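Local coordinates for protein PBP5 (Haemophilus influenzae, PDB 3A3J) that removes the C-terminal D-alanine from cell wall peptide precursors as a serine D,D-carboxypeptidase, at residues 55-60 / 87-92; 61-66 / 78-83; 127-132 / 155-160; 252-257 / 288-293; 281-286 / 335-340. One frame throughout, in Å; residues are numbered along the deposited sequence.

Contact 1: 55-60 / 87-92; sequences IHNTDM and SVADLN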
# COMPACT_ATOMS: atom_id res chain seq x y z
N ILE A 55 13.28 -15.90 -8.16
CA ILE A 55 13.96 -15.33 -9.29
C ILE A 55 15.01 -14.50 -8.59
O ILE A 55 14.92 -14.29 -7.36
CB ILE A 55 13.05 -14.45 -10.23
CG1 ILE A 55 12.54 -13.18 -9.50
CG2 ILE A 55 11.89 -15.25 -10.86
CD1 ILE A 55 11.68 -12.20 -10.38
N HIS A 56 16.00 -14.05 -9.35
CA HIS A 56 17.10 -13.25 -8.83
C HIS A 56 17.25 -12.03 -9.68
O HIS A 56 16.90 -12.06 -10.84
CB HIS A 56 18.37 -14.08 -8.78
CG HIS A 56 18.35 -15.06 -7.66
ND1 HIS A 56 17.68 -16.27 -7.75
CD2 HIS A 56 18.83 -14.98 -6.39
CE1 HIS A 56 17.76 -16.90 -6.59
NE2 HIS A 56 18.46 -16.14 -5.75
N ASN A 57 17.68 -10.92 -9.08
CA ASN A 57 17.90 -9.72 -9.88
C ASN A 57 18.89 -9.95 -11.02
O ASN A 57 18.88 -9.25 -12.03
CB ASN A 57 18.46 -8.59 -9.01
CG ASN A 57 17.39 -7.86 -8.29
OD1 ASN A 57 17.52 -7.56 -7.11
ND2 ASN A 57 16.32 -7.58 -8.96
N THR A 58 19.81 -10.86 -10.83
CA THR A 58 20.80 -11.15 -11.86
C THR A 58 20.25 -12.08 -12.95
O THR A 58 20.94 -12.32 -13.95
CB THR A 58 21.98 -11.80 -11.25
OG1 THR A 58 21.47 -12.75 -10.29
CG2 THR A 58 22.80 -10.72 -10.52
N ASP A 59 19.02 -12.57 -12.84
CA ASP A 59 18.55 -13.33 -14.00
C ASP A 59 18.65 -12.50 -15.29
O ASP A 59 18.22 -11.37 -15.33
CB ASP A 59 17.15 -13.84 -13.78
CG ASP A 59 17.05 -14.71 -12.56
OD1 ASP A 59 18.09 -15.21 -12.10
OD2 ASP A 59 15.94 -14.91 -12.08
N MET A 60 19.20 -13.09 -16.34
CA MET A 60 19.27 -12.45 -17.67
C MET A 60 18.09 -13.00 -18.41
O MET A 60 17.94 -14.23 -18.50
CB MET A 60 20.58 -12.81 -18.37
CG MET A 60 21.80 -12.23 -17.68
SD MET A 60 21.57 -10.41 -17.35
CE MET A 60 21.80 -9.68 -18.98
N SER A 87 18.74 -7.92 -17.52
CA SER A 87 18.59 -8.40 -16.15
C SER A 87 17.21 -8.07 -15.53
O SER A 87 16.53 -7.11 -15.89
CB SER A 87 19.68 -7.86 -15.26
OG SER A 87 19.33 -6.49 -15.07
N VAL A 88 16.81 -8.91 -14.61
CA VAL A 88 15.57 -8.71 -13.90
C VAL A 88 15.65 -7.35 -13.16
O VAL A 88 14.69 -6.59 -13.18
CB VAL A 88 15.36 -9.88 -12.91
CG1 VAL A 88 14.46 -9.49 -11.77
CG2 VAL A 88 14.80 -11.13 -13.65
N ALA A 89 16.80 -7.01 -12.59
CA ALA A 89 16.99 -5.64 -11.96
C ALA A 89 16.61 -4.53 -12.96
O ALA A 89 15.78 -3.68 -12.67
CB ALA A 89 18.44 -5.46 -11.52
N ASP A 90 17.15 -4.57 -14.18
CA ASP A 90 16.80 -3.51 -15.14
C ASP A 90 15.38 -3.55 -15.45
O ASP A 90 14.72 -2.49 -15.55
CB ASP A 90 17.58 -3.60 -16.48
CG ASP A 90 19.01 -3.07 -16.34
OD1 ASP A 90 19.18 -2.25 -15.43
OD2 ASP A 90 19.95 -3.41 -17.10
N LEU A 91 14.84 -4.75 -15.64
CA LEU A 91 13.45 -4.82 -16.07
C LEU A 91 12.50 -4.21 -15.02
O LEU A 91 11.60 -3.50 -15.31
CB LEU A 91 13.06 -6.27 -16.40
CG LEU A 91 13.74 -6.93 -17.63
CD1 LEU A 91 13.36 -8.39 -17.62
CD2 LEU A 91 13.15 -6.21 -18.84
N ASN A 92 12.69 -4.62 -13.79
CA ASN A 92 11.90 -4.18 -12.66
C ASN A 92 12.05 -2.64 -12.42
O ASN A 92 11.06 -1.89 -12.37
CB ASN A 92 12.39 -4.96 -11.44
CG ASN A 92 11.38 -4.94 -10.31
OD1 ASN A 92 11.79 -4.96 -9.18
ND2 ASN A 92 10.09 -4.81 -10.62
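Asn-57 and Asp-59 offer their carbonyl oxygens to the first two N-H groups of the helix that starts at Val-88. Ala-89 N donates to Asn-57 O at 3.1 Å, in the carbonyl plane and on a lone pair, while Val-88 N reaches Asp-59 O at 2.9 Å nearly along the C=O axis. The Val-88 side chain meets the turn: Val-88 CB lies 3.4 Å from His-56 O, and Val-88 CG2, beside its own backbone N, meets Asp-59 CB at 3.6 Å. At the two ends of the contact, the methyl CD1 of Ile-55 touches Val-88 CG1, and Met-60, bent at chi2 (-50°), lays SD against Ser-87 CB.

The type I turn from His-56 to Asp-59 presents the two carbonyls, and Asp-59 OD2 ties it back by accepting from His-56 N at 2.9 Å, met from above the carboxylate plane. On the other segment Ser-87 is the N-cap, Ser-87 OG accepting from Asp-90 N at 3.0 Å. Asp-59 OD2 also bonds His-110 NE2. Met-60 and Ser-87 pair where the short strands 60-62 and 85-87 run antiparallel, and Ile-55 packs on helices 38-51 and 101-112, beside the start of helix 88-98.

Contact 2: 61-66 / 78-83; sequences VTIGES and MFLDLN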
# COMPACT_ATOMS: atom_id res chain seq x y z
N VAL A 61 17.22 -12.12 -18.89
CA VAL A 61 16.02 -12.53 -19.55
C VAL A 61 16.15 -12.21 -21.04
O VAL A 61 16.56 -11.09 -21.40
CB VAL A 61 14.83 -11.74 -19.00
CG1 VAL A 61 13.48 -12.03 -19.74
CG2 VAL A 61 14.66 -12.06 -17.54
N THR A 62 15.76 -13.15 -21.91
CA THR A 62 15.89 -12.97 -23.38
C THR A 62 14.75 -12.23 -23.94
O THR A 62 13.64 -12.62 -23.73
CB THR A 62 15.92 -14.34 -24.09
OG1 THR A 62 17.06 -15.01 -23.64
CG2 THR A 62 16.03 -14.19 -25.64
N ILE A 63 14.98 -11.15 -24.66
CA ILE A 63 13.86 -10.42 -25.23
C ILE A 63 13.49 -11.07 -26.60
O ILE A 63 14.33 -11.14 -27.51
CB ILE A 63 14.28 -8.95 -25.49
CG1 ILE A 63 14.92 -8.31 -24.26
CG2 ILE A 63 13.10 -8.13 -25.92
CD1 ILE A 63 14.10 -8.49 -22.96
N GLY A 64 12.25 -11.47 -26.82
CA GLY A 64 11.86 -12.06 -28.10
C GLY A 64 10.72 -11.22 -28.55
O GLY A 64 10.46 -10.19 -27.93
N GLU A 65 10.03 -11.60 -29.62
CA GLU A 65 8.99 -10.70 -30.17
C GLU A 65 7.85 -10.17 -29.21
O GLU A 65 7.21 -9.16 -29.50
CB GLU A 65 8.39 -11.26 -31.49
CG GLU A 65 9.48 -11.80 -32.40
CD GLU A 65 9.11 -11.99 -33.88
OE1 GLU A 65 8.00 -11.60 -34.32
OE2 GLU A 65 9.99 -12.52 -34.61
N SER A 66 7.54 -10.84 -28.11
CA SER A 66 6.36 -10.33 -27.33
C SER A 66 6.82 -9.27 -26.30
O SER A 66 6.09 -8.39 -25.97
CB SER A 66 5.57 -11.45 -26.63
OG SER A 66 6.46 -12.05 -25.71
N MET A 78 10.51 0.84 -21.94
CA MET A 78 11.90 0.96 -21.62
C MET A 78 12.84 0.78 -22.85
O MET A 78 14.05 0.91 -22.75
CB MET A 78 12.20 0.06 -20.42
CG MET A 78 13.21 -1.02 -20.58
SD MET A 78 13.25 -1.89 -19.04
CE MET A 78 15.01 -2.16 -18.78
N PHE A 79 12.25 0.56 -24.02
CA PHE A 79 13.00 0.29 -25.28
C PHE A 79 13.81 -0.99 -25.35
O PHE A 79 14.99 -0.94 -25.72
CB PHE A 79 13.80 1.50 -25.78
CG PHE A 79 12.98 2.72 -25.95
CD1 PHE A 79 12.37 3.01 -27.17
CD2 PHE A 79 12.78 3.60 -24.87
CE1 PHE A 79 11.57 4.14 -27.31
CE2 PHE A 79 12.01 4.73 -25.00
CZ PHE A 79 11.39 5.03 -26.19
N LEU A 80 13.17 -2.14 -25.04
CA LEU A 80 13.82 -3.48 -25.10
C LEU A 80 13.97 -3.89 -26.55
O LEU A 80 12.97 -3.89 -27.29
CB LEU A 80 12.98 -4.54 -24.36
CG LEU A 80 12.76 -4.30 -22.86
CD1 LEU A 80 11.98 -5.44 -22.29
CD2 LEU A 80 14.07 -4.09 -22.07
N ASP A 81 15.19 -4.20 -26.97
CA ASP A 81 15.43 -4.62 -28.39
C ASP A 81 15.39 -6.14 -28.54
O ASP A 81 15.79 -6.89 -27.65
CB ASP A 81 16.77 -4.12 -28.89
CG ASP A 81 16.73 -2.66 -29.20
OD1 ASP A 81 15.64 -2.16 -29.55
OD2 ASP A 81 17.77 -2.01 -29.03
N LEU A 82 14.88 -6.58 -29.68
CA LEU A 82 14.71 -7.98 -30.00
C LEU A 82 16.04 -8.68 -29.88
O LEU A 82 17.08 -8.14 -30.23
CB LEU A 82 14.14 -8.11 -31.41
CG LEU A 82 13.70 -9.50 -31.86
CD1 LEU A 82 12.62 -9.99 -30.94
CD2 LEU A 82 13.17 -9.50 -33.30
N ASN A 83 16.04 -9.84 -29.28
CA ASN A 83 17.24 -10.67 -29.24
C ASN A 83 18.35 -10.14 -28.36
O ASN A 83 19.51 -10.46 -28.57
CB ASN A 83 17.77 -10.97 -30.67
CG ASN A 83 18.83 -12.06 -30.68
OD1 ASN A 83 18.70 -13.09 -29.99
ND2 ASN A 83 19.92 -11.82 -31.41
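Ile-63 meets the 78-83 loop with every carbon of its side chain. Ile-63 CB starts the contact 3.3 Å from the carbonyl oxygen of Asp-81, and the branches part from there. Ile-63 CG2, anti to the backbone N, also lies beside Asp-81 O and touches Leu-80 CB at 3.9 Å. CG1 of Ile-63, beside the backbone N (chi1 -50°), is a little farther from Asp-81 O and carries CD1 to the methyl CD1 of Leu-80, 3.8 Å away. The Ile-63 and Leu-80 side chains cross at about a right angle.

The two segments are the ends of the excursion that leaves strand 60-62 and returns to strand 85-87, the small antiparallel ribbon of the carboxypeptidase domain. Its pairing runs on past the strand end: Asn-83 N donates to Ile-63 O at 2.8 Å, and Ile-63 also forms a backbone bond with Thr-84.

Next to this bond, Leu-82 turns its tip back over the chain. Leu-82 CD1 rests 3.3 Å from both Gly-64 C and Glu-65 N, against the flat peptide linking those residues, and Glu-65 CG comes to 3.9 Å from the same methyl. Leu-80 packs on Ala-106 of helix 101-112 and on Leu-91 of helix 88-98, and Asp-102 OD2 accepts from Leu-80 N. The carboxylate of Asp-81 turns to another part of the domain, where Asp-81 OD2 bonds Asn-180 ND2.

Contact 3: 127-132 / 155-160; sequences QQFGLK and AIIGAH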
# COMPACT_ATOMS: atom_id res chain seq x y z
N GLN A 127 -6.93 -11.18 -3.94
CA GLN A 127 -7.77 -11.96 -2.97
C GLN A 127 -7.08 -11.92 -1.67
O GLN A 127 -7.67 -11.72 -0.59
CB GLN A 127 -7.84 -13.46 -3.39
CG GLN A 127 -8.59 -13.63 -4.65
CD GLN A 127 -9.87 -12.88 -4.49
OE1 GLN A 127 -10.38 -12.80 -3.38
NE2 GLN A 127 -10.42 -12.31 -5.57
N GLN A 128 -5.80 -12.16 -1.74
CA GLN A 128 -5.08 -12.26 -0.53
C GLN A 128 -5.03 -10.89 0.21
O GLN A 128 -4.98 -10.88 1.42
CB GLN A 128 -3.73 -12.77 -0.88
CG GLN A 128 -2.79 -12.94 0.25
CD GLN A 128 -1.50 -13.38 -0.33
OE1 GLN A 128 -1.48 -14.29 -1.16
NE2 GLN A 128 -0.40 -12.72 0.05
N PHE A 129 -5.03 -9.75 -0.51
CA PHE A 129 -5.07 -8.42 0.15
C PHE A 129 -6.47 -8.09 0.64
O PHE A 129 -6.64 -7.10 1.33
CB PHE A 129 -4.65 -7.25 -0.82
CG PHE A 129 -3.22 -7.29 -1.25
CD1 PHE A 129 -2.34 -8.14 -0.66
CD2 PHE A 129 -2.74 -6.41 -2.22
CE1 PHE A 129 -1.00 -8.16 -1.04
CE2 PHE A 129 -1.41 -6.39 -2.62
CZ PHE A 129 -0.52 -7.26 -2.05
N GLY A 130 -7.48 -8.86 0.25
CA GLY A 130 -8.85 -8.54 0.67
C GLY A 130 -9.62 -7.46 -0.07
O GLY A 130 -10.49 -6.79 0.51
N LEU A 131 -9.39 -7.35 -1.38
CA LEU A 131 -9.93 -6.27 -2.19
C LEU A 131 -11.15 -6.71 -2.92
O LEU A 131 -11.19 -7.81 -3.42
CB LEU A 131 -8.92 -5.83 -3.28
CG LEU A 131 -7.45 -5.76 -2.91
CD1 LEU A 131 -6.62 -5.32 -4.19
CD2 LEU A 131 -7.27 -4.76 -1.77
N LYS A 132 -12.08 -5.79 -3.12
CA LYS A 132 -13.41 -6.17 -3.51
C LYS A 132 -13.72 -5.48 -4.81
O LYS A 132 -14.70 -5.78 -5.49
CB LYS A 132 -14.31 -5.67 -2.37
CG LYS A 132 -15.77 -5.77 -2.68
CD LYS A 132 -16.58 -4.92 -1.76
CE LYS A 132 -17.93 -4.71 -2.44
NZ LYS A 132 -18.91 -4.44 -1.39
N ALA A 155 -4.83 2.23 -2.61
CA ALA A 155 -4.12 2.58 -1.36
C ALA A 155 -3.66 1.32 -0.65
O ALA A 155 -2.55 1.22 -0.11
CB ALA A 155 -5.02 3.49 -0.40
N ILE A 156 -4.55 0.32 -0.64
CA ILE A 156 -4.19 -0.96 0.06
C ILE A 156 -3.00 -1.62 -0.61
O ILE A 156 -2.01 -2.03 0.04
CB ILE A 156 -5.44 -1.90 0.20
CG1 ILE A 156 -6.47 -1.28 1.15
CG2 ILE A 156 -5.00 -3.29 0.72
CD1 ILE A 156 -7.87 -1.81 1.02
N ILE A 157 -3.01 -1.59 -1.95
CA ILE A 157 -1.87 -2.23 -2.72
C ILE A 157 -0.61 -1.48 -2.45
O ILE A 157 0.46 -2.07 -2.20
CB ILE A 157 -2.13 -2.28 -4.32
CG1 ILE A 157 -3.33 -3.18 -4.61
CG2 ILE A 157 -0.86 -2.70 -5.03
CD1 ILE A 157 -4.04 -3.03 -5.97
N GLY A 158 -0.69 -0.16 -2.43
CA GLY A 158 0.62 0.59 -2.23
C GLY A 158 1.08 0.34 -0.79
O GLY A 158 2.27 0.21 -0.52
N ALA A 159 0.16 0.22 0.16
CA ALA A 159 0.71 -0.06 1.57
C ALA A 159 1.45 -1.37 1.68
O ALA A 159 2.46 -1.53 2.42
CB ALA A 159 -0.46 -0.02 2.60
N HIS A 160 0.96 -2.36 0.90
CA HIS A 160 1.60 -3.71 0.91
C HIS A 160 2.94 -3.66 0.27
O HIS A 160 3.87 -4.32 0.72
CB HIS A 160 0.74 -4.71 0.14
CG HIS A 160 -0.27 -5.41 1.00
ND1 HIS A 160 0.10 -6.32 1.98
CD2 HIS A 160 -1.62 -5.30 1.08
CE1 HIS A 160 -1.00 -6.78 2.57
NE2 HIS A 160 -2.05 -6.15 2.08
O HOH W 1 -4.79 -6.12 2.73
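Phe-129 lays its ring on the imidazole of His-160 in an offset stack, the centroids 3.7 Å apart and the planes only 7° from parallel. The phenyl CG lies anti to the carbonyl carbon (chi1 -67°), which directs the ring toward the imidazole. His-160 CD2 sits over the centre of the phenyl ring, 3.3 Å above its plane; in return Phe-129 CD1 lies over the imidazole, displaced toward its rim. The two side chains slide past each other in opposite directions, with His-160 CB 3.6 Å from Phe-129 CZ. At the edge of the phenyl ring, CD2 meets Ile-157 CG1.

Leu-131 continues the apolar contact with its two methyls divided between neighbouring isoleucines. Leu-131 CD2 touches Ile-156 CG2 at 3.7 Å and Leu-131 CD1 touches Ile-157 CD1 at 3.9 Å. Between Phe-129 and Leu-131 the chain leaves helix 115-128 through a Schellman motif, in which Gly-130 takes a positive phi of 80°; the side chains before and after this glycine both meet helix 151-164. Tyr-44 of helix 38-51, which also carries Lys-39, adds an edge-to-face contact with Phe-129.

A water in the imidazole plane joins His-160 NE2, 2.8 Å away, to Phe-129 O, to which it donates over a short 2.5 Å, making its place less sure. His-160 ND1 is hydrogen-bonded to Asp-164 OD2. These partners would fix the imidazole's rotation, and the nearby carboxylate would probably polarise it.

Contact 4: 252-257 / 288-293; sequences NFETFK and ITIPKG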
# COMPACT_ATOMS: atom_id res chain seq x y z
N ASN A 252 -3.33 18.35 9.95
CA ASN A 252 -4.47 18.16 10.81
C ASN A 252 -4.54 16.88 11.66
O ASN A 252 -5.48 16.70 12.41
CB ASN A 252 -5.72 18.22 9.96
CG ASN A 252 -6.03 19.63 9.50
OD1 ASN A 252 -5.56 20.08 8.43
ND2 ASN A 252 -6.83 20.34 10.28
N PHE A 253 -3.60 15.95 11.56
CA PHE A 253 -3.87 14.69 12.20
C PHE A 253 -2.54 14.20 12.63
O PHE A 253 -1.54 14.72 12.21
CB PHE A 253 -4.45 13.70 11.22
CG PHE A 253 -5.89 13.98 10.79
CD1 PHE A 253 -6.95 13.40 11.46
CD2 PHE A 253 -6.14 14.76 9.68
CE1 PHE A 253 -8.29 13.63 11.05
CE2 PHE A 253 -7.45 15.01 9.23
CZ PHE A 253 -8.54 14.44 9.92
N GLU A 254 -2.52 13.22 13.51
CA GLU A 254 -1.28 12.64 13.94
C GLU A 254 -1.62 11.20 14.22
O GLU A 254 -2.82 10.83 14.32
CB GLU A 254 -0.81 13.30 15.24
CG GLU A 254 -1.86 13.30 16.32
CD GLU A 254 -1.38 14.05 17.55
OE1 GLU A 254 -0.55 14.98 17.39
OE2 GLU A 254 -1.83 13.71 18.68
N THR A 255 -0.56 10.41 14.37
CA THR A 255 -0.69 8.98 14.49
C THR A 255 0.21 8.51 15.62
O THR A 255 1.32 8.91 15.73
CB THR A 255 -0.33 8.30 13.14
OG1 THR A 255 -1.46 8.42 12.26
CG2 THR A 255 0.03 6.82 13.33
N PHE A 256 -0.30 7.69 16.50
CA PHE A 256 0.59 7.19 17.51
C PHE A 256 0.30 5.73 17.86
O PHE A 256 -0.80 5.21 17.67
CB PHE A 256 0.65 8.10 18.76
CG PHE A 256 -0.54 7.97 19.69
CD1 PHE A 256 -0.43 7.24 20.89
CD2 PHE A 256 -1.75 8.58 19.38
CE1 PHE A 256 -1.53 7.12 21.77
CE2 PHE A 256 -2.85 8.46 20.24
CZ PHE A 256 -2.73 7.71 21.44
N LYS A 257 1.33 5.10 18.35
CA LYS A 257 1.30 3.72 18.70
C LYS A 257 0.58 3.56 20.04
O LYS A 257 1.03 4.10 21.05
CB LYS A 257 2.74 3.22 18.76
CG LYS A 257 2.81 1.72 18.81
CD LYS A 257 4.21 1.26 19.15
CE LYS A 257 4.93 0.88 17.89
NZ LYS A 257 6.31 0.38 18.12
N ILE A 288 -3.10 4.50 16.17
CA ILE A 288 -4.36 5.15 15.88
C ILE A 288 -4.09 6.52 15.30
O ILE A 288 -3.00 7.08 15.46
CB ILE A 288 -5.33 5.18 17.11
CG1 ILE A 288 -4.78 6.09 18.22
CG2 ILE A 288 -5.59 3.76 17.61
CD1 ILE A 288 -5.93 6.64 19.15
N THR A 289 -5.06 7.04 14.60
CA THR A 289 -4.93 8.35 14.05
C THR A 289 -6.00 9.28 14.65
O THR A 289 -7.18 8.99 14.59
CB THR A 289 -5.08 8.26 12.49
OG1 THR A 289 -4.05 7.40 11.97
CG2 THR A 289 -5.03 9.66 11.84
N ILE A 290 -5.56 10.41 15.19
CA ILE A 290 -6.44 11.36 15.90
C ILE A 290 -6.19 12.80 15.45
O ILE A 290 -5.17 13.06 14.83
CB ILE A 290 -6.13 11.30 17.40
CG1 ILE A 290 -4.65 11.70 17.63
CG2 ILE A 290 -6.46 9.89 17.95
CD1 ILE A 290 -3.83 10.74 18.50
N PRO A 291 -7.10 13.75 15.76
CA PRO A 291 -6.76 15.14 15.46
C PRO A 291 -5.43 15.47 16.07
O PRO A 291 -5.10 14.95 17.15
CB PRO A 291 -7.91 15.92 16.10
CG PRO A 291 -9.08 15.00 15.91
CD PRO A 291 -8.51 13.61 16.18
N LYS A 292 -4.63 16.26 15.36
CA LYS A 292 -3.32 16.68 15.83
C LYS A 292 -3.45 17.39 17.20
O LYS A 292 -4.47 18.01 17.48
CB LYS A 292 -2.72 17.68 14.85
CG LYS A 292 -1.19 17.69 14.82
CD LYS A 292 -0.70 18.98 14.17
CE LYS A 292 0.27 18.71 13.03
NZ LYS A 292 1.54 18.11 13.52
N GLY A 293 -2.42 17.31 18.02
CA GLY A 293 -2.52 17.94 19.31
C GLY A 293 -3.28 17.20 20.40
O GLY A 293 -3.07 17.52 21.56
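A two-stranded antiparallel ribbon of strands 253-259 and 286-291 forms this contact, starting directly after helix 235-252. The short segments have 146° between their N-to-C directions, with their axes 4.7 Å apart. Glu-254 pairs with Ile-290 and Phe-256 with Ile-288, each through two backbone hydrogen bonds; in the first pair Ile-290 N donates to Glu-254 O at 2.9 Å. Past the strand end Lys-292 N donates to Asn-252 O at 3.1 Å, from above the carbonyl plane.

Glu-254 carries its side chain across to the partner segment. Glu-254 CG stands between its own N and carbonyl carbon (chi1 53°) and touches Ile-290 CG1 at 3.5 Å. Farther out, Glu-254 OE1 accepts from Gly-293 N at 3.1 Å, the donor standing well above the carboxylate plane. Lys-292 NZ remains 5.4 Å from Glu-254 OE1, not in contact, though the opposite charges may attract. On the same face the Phe-256 ring lies alongside Ile-288, pointing the same way, with Phe-256 CE2 at 3.7 Å from Ile-288 CG1. Ile-288 and Ile-290 pack in turn on Ala-332 and Ile-331 of strand 329-338.

The other face carries Thr-255 and Thr-289 as a non-hydrogen-bonded pair, their OG1 atoms 2.8 Å apart. Thr-255 OG1 also bonds Asp-16 OD1, and Thr-289 OG1 bonds Ser-19 OG, both of the carboxypeptidase domain. Hydrogen-bonded and non-hydrogen-bonded pairs thus alternate as in a regular antiparallel beta ribbon, here with a mostly apolar face, Glu-254 included, toward the C-terminal domain and the threonines toward the catalytic one.

Contact 5: 281-286 / 335-340; sequences GAFMDH and NLQVMN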
# COMPACT_ATOMS: atom_id res chain seq x y z
N GLY A 281 -2.26 -8.11 26.94
CA GLY A 281 -1.57 -7.20 26.03
C GLY A 281 -1.99 -7.52 24.62
O GLY A 281 -3.14 -7.97 24.40
N ALA A 282 -1.04 -7.33 23.67
CA ALA A 282 -1.23 -7.57 22.21
C ALA A 282 0.07 -8.13 21.63
O ALA A 282 1.18 -7.74 22.00
CB ALA A 282 -1.66 -6.29 21.47
N PHE A 283 -0.06 -9.12 20.75
CA PHE A 283 1.12 -9.70 20.13
C PHE A 283 1.54 -8.91 18.85
O PHE A 283 2.56 -9.24 18.22
CB PHE A 283 0.95 -11.22 19.90
CG PHE A 283 1.14 -12.03 21.17
CD1 PHE A 283 2.42 -12.19 21.73
CD2 PHE A 283 0.04 -12.50 21.87
CE1 PHE A 283 2.62 -12.90 22.93
CE2 PHE A 283 0.20 -13.20 23.05
CZ PHE A 283 1.50 -13.40 23.60
N MET A 284 0.76 -7.89 18.49
CA MET A 284 1.19 -6.96 17.43
C MET A 284 0.99 -5.50 17.80
O MET A 284 0.11 -5.16 18.64
CB MET A 284 0.47 -7.26 16.13
CG MET A 284 1.28 -8.27 15.24
SD MET A 284 0.63 -8.46 13.51
CE MET A 284 0.85 -6.79 12.82
N ASP A 285 1.82 -4.65 17.18
CA ASP A 285 1.76 -3.18 17.36
C ASP A 285 0.41 -2.70 16.95
O ASP A 285 -0.23 -3.36 16.20
CB ASP A 285 2.77 -2.51 16.43
CG ASP A 285 4.17 -2.58 16.95
OD1 ASP A 285 4.39 -3.11 18.06
OD2 ASP A 285 5.06 -2.07 16.25
N HIS A 286 -0.03 -1.55 17.45
CA HIS A 286 -1.29 -0.98 17.02
C HIS A 286 -1.11 0.53 17.02
O HIS A 286 -0.30 1.04 17.81
CB HIS A 286 -2.43 -1.31 17.99
CG HIS A 286 -3.78 -0.95 17.45
ND1 HIS A 286 -4.55 -1.83 16.72
CD2 HIS A 286 -4.48 0.21 17.50
CE1 HIS A 286 -5.66 -1.23 16.33
NE2 HIS A 286 -5.65 0.02 16.79
N ASN A 335 -7.91 -5.53 19.66
CA ASN A 335 -8.02 -6.70 20.48
C ASN A 335 -7.07 -6.70 21.65
O ASN A 335 -6.02 -6.12 21.59
CB ASN A 335 -7.85 -7.97 19.65
CG ASN A 335 -8.96 -8.15 18.68
OD1 ASN A 335 -10.04 -7.56 18.82
ND2 ASN A 335 -8.72 -8.96 17.68
N LEU A 336 -7.47 -7.39 22.70
CA LEU A 336 -6.63 -7.58 23.88
C LEU A 336 -6.48 -9.07 24.04
O LEU A 336 -7.47 -9.80 23.99
CB LEU A 336 -7.35 -7.02 25.08
CG LEU A 336 -6.64 -6.91 26.40
CD1 LEU A 336 -5.37 -6.09 26.31
CD2 LEU A 336 -7.64 -6.25 27.36
N GLN A 337 -5.27 -9.53 24.26
CA GLN A 337 -5.04 -10.95 24.33
C GLN A 337 -4.38 -11.38 25.61
O GLN A 337 -3.72 -10.60 26.30
CB GLN A 337 -4.18 -11.45 23.14
CG GLN A 337 -4.65 -11.06 21.74
CD GLN A 337 -3.48 -11.16 20.74
OE1 GLN A 337 -2.74 -10.18 20.55
NE2 GLN A 337 -3.26 -12.35 20.18
N VAL A 338 -4.56 -12.66 25.90
CA VAL A 338 -3.88 -13.29 27.00
C VAL A 338 -2.42 -13.53 26.52
O VAL A 338 -2.19 -13.94 25.38
CB VAL A 338 -4.64 -14.64 27.31
CG1 VAL A 338 -3.84 -15.56 28.26
CG2 VAL A 338 -6.11 -14.34 27.81
N MET A 339 -1.44 -13.27 27.37
CA MET A 339 -0.03 -13.24 26.96
C MET A 339 0.71 -14.51 27.36
O MET A 339 1.73 -14.85 26.75
CB MET A 339 0.70 -12.07 27.62
CG MET A 339 0.06 -10.75 27.37
SD MET A 339 -0.00 -10.29 25.60
CE MET A 339 -1.47 -11.08 25.03
N ASN A 340 0.24 -15.18 28.42
CA ASN A 340 0.80 -16.48 28.81
C ASN A 340 -0.31 -17.54 28.96
O ASN A 340 -1.50 -17.18 29.18
CB ASN A 340 1.70 -16.34 30.06
CG ASN A 340 1.61 -14.93 30.77
OD1 ASN A 340 0.63 -14.60 31.53
ND2 ASN A 340 2.66 -14.11 30.57
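Gly-281 and Gln-337 face each other as an antiparallel hydrogen-bonded pair, with Gln-337 N donating to Gly-281 O at 2.6 Å in a nearly straight bond of 171°; the return bond, from Gly-281 N to Gln-337 O, is less certain because the position of that oxygen is in doubt. Two residues on, the Gln-337 side chain takes over from the backbone. Its chain extends beyond CG and places Gln-337 OE1 2.9 Å from Phe-283 N, which donates to it tilted 30° from the amide plane. At the other end of the amide, Gln-337 NE2 lies in the plane of the Phe-283 ring at its edge, 3.7 Å from Phe-283 CD2, and donates its bond to Gly-316 O. Ring and amide planes stand 84° apart.

Met-339 approaches the same ring over a face. With its chain bent at chi2 (-62°), Met-339 SD is 4.2 Å from the centroid of the Phe-283 ring, a Met-aromatic contact, and also 3.4 Å from Gly-281 N. Leu-336 CD1 meets Gly-281 O at 3.5 Å.

Strand 329-338 lies between strands 318-326 and 277-281 in the mixed sheet of the C-terminal domain. The contact marks the point where strand 277-281 ends beside it: Leu-336 packs on Ile-319 and Leu-280, while Ala-282 touches Leu-259 of strand 253-259 as the chain leaves for strand 286-291.

In the fold
Contacts 1, 2 and 3 belong to the carboxypeptidase domain and are partly buried; contacts 4 and 5 belong to the C-terminal domain. Contact 2 is nested in the loop closed by contact 1; the two touch through Leu-91 on Leu-80 and both lie around strand 60-62. Contact 1 holds a helix start with backbone bonds, whereas contact 2 depends more on aliphatic packing. Contact 3, near the centre of the chain, relies on ring stacking and methyl groups instead. Contact 4 is a surface ribbon rich in backbone bonds, whereas contact 5 is buried and combines a single strand pair with an amide and a sulfur. These two alternate along the chain and meet at Lys-257 and Asp-285, a long, weak ion pair.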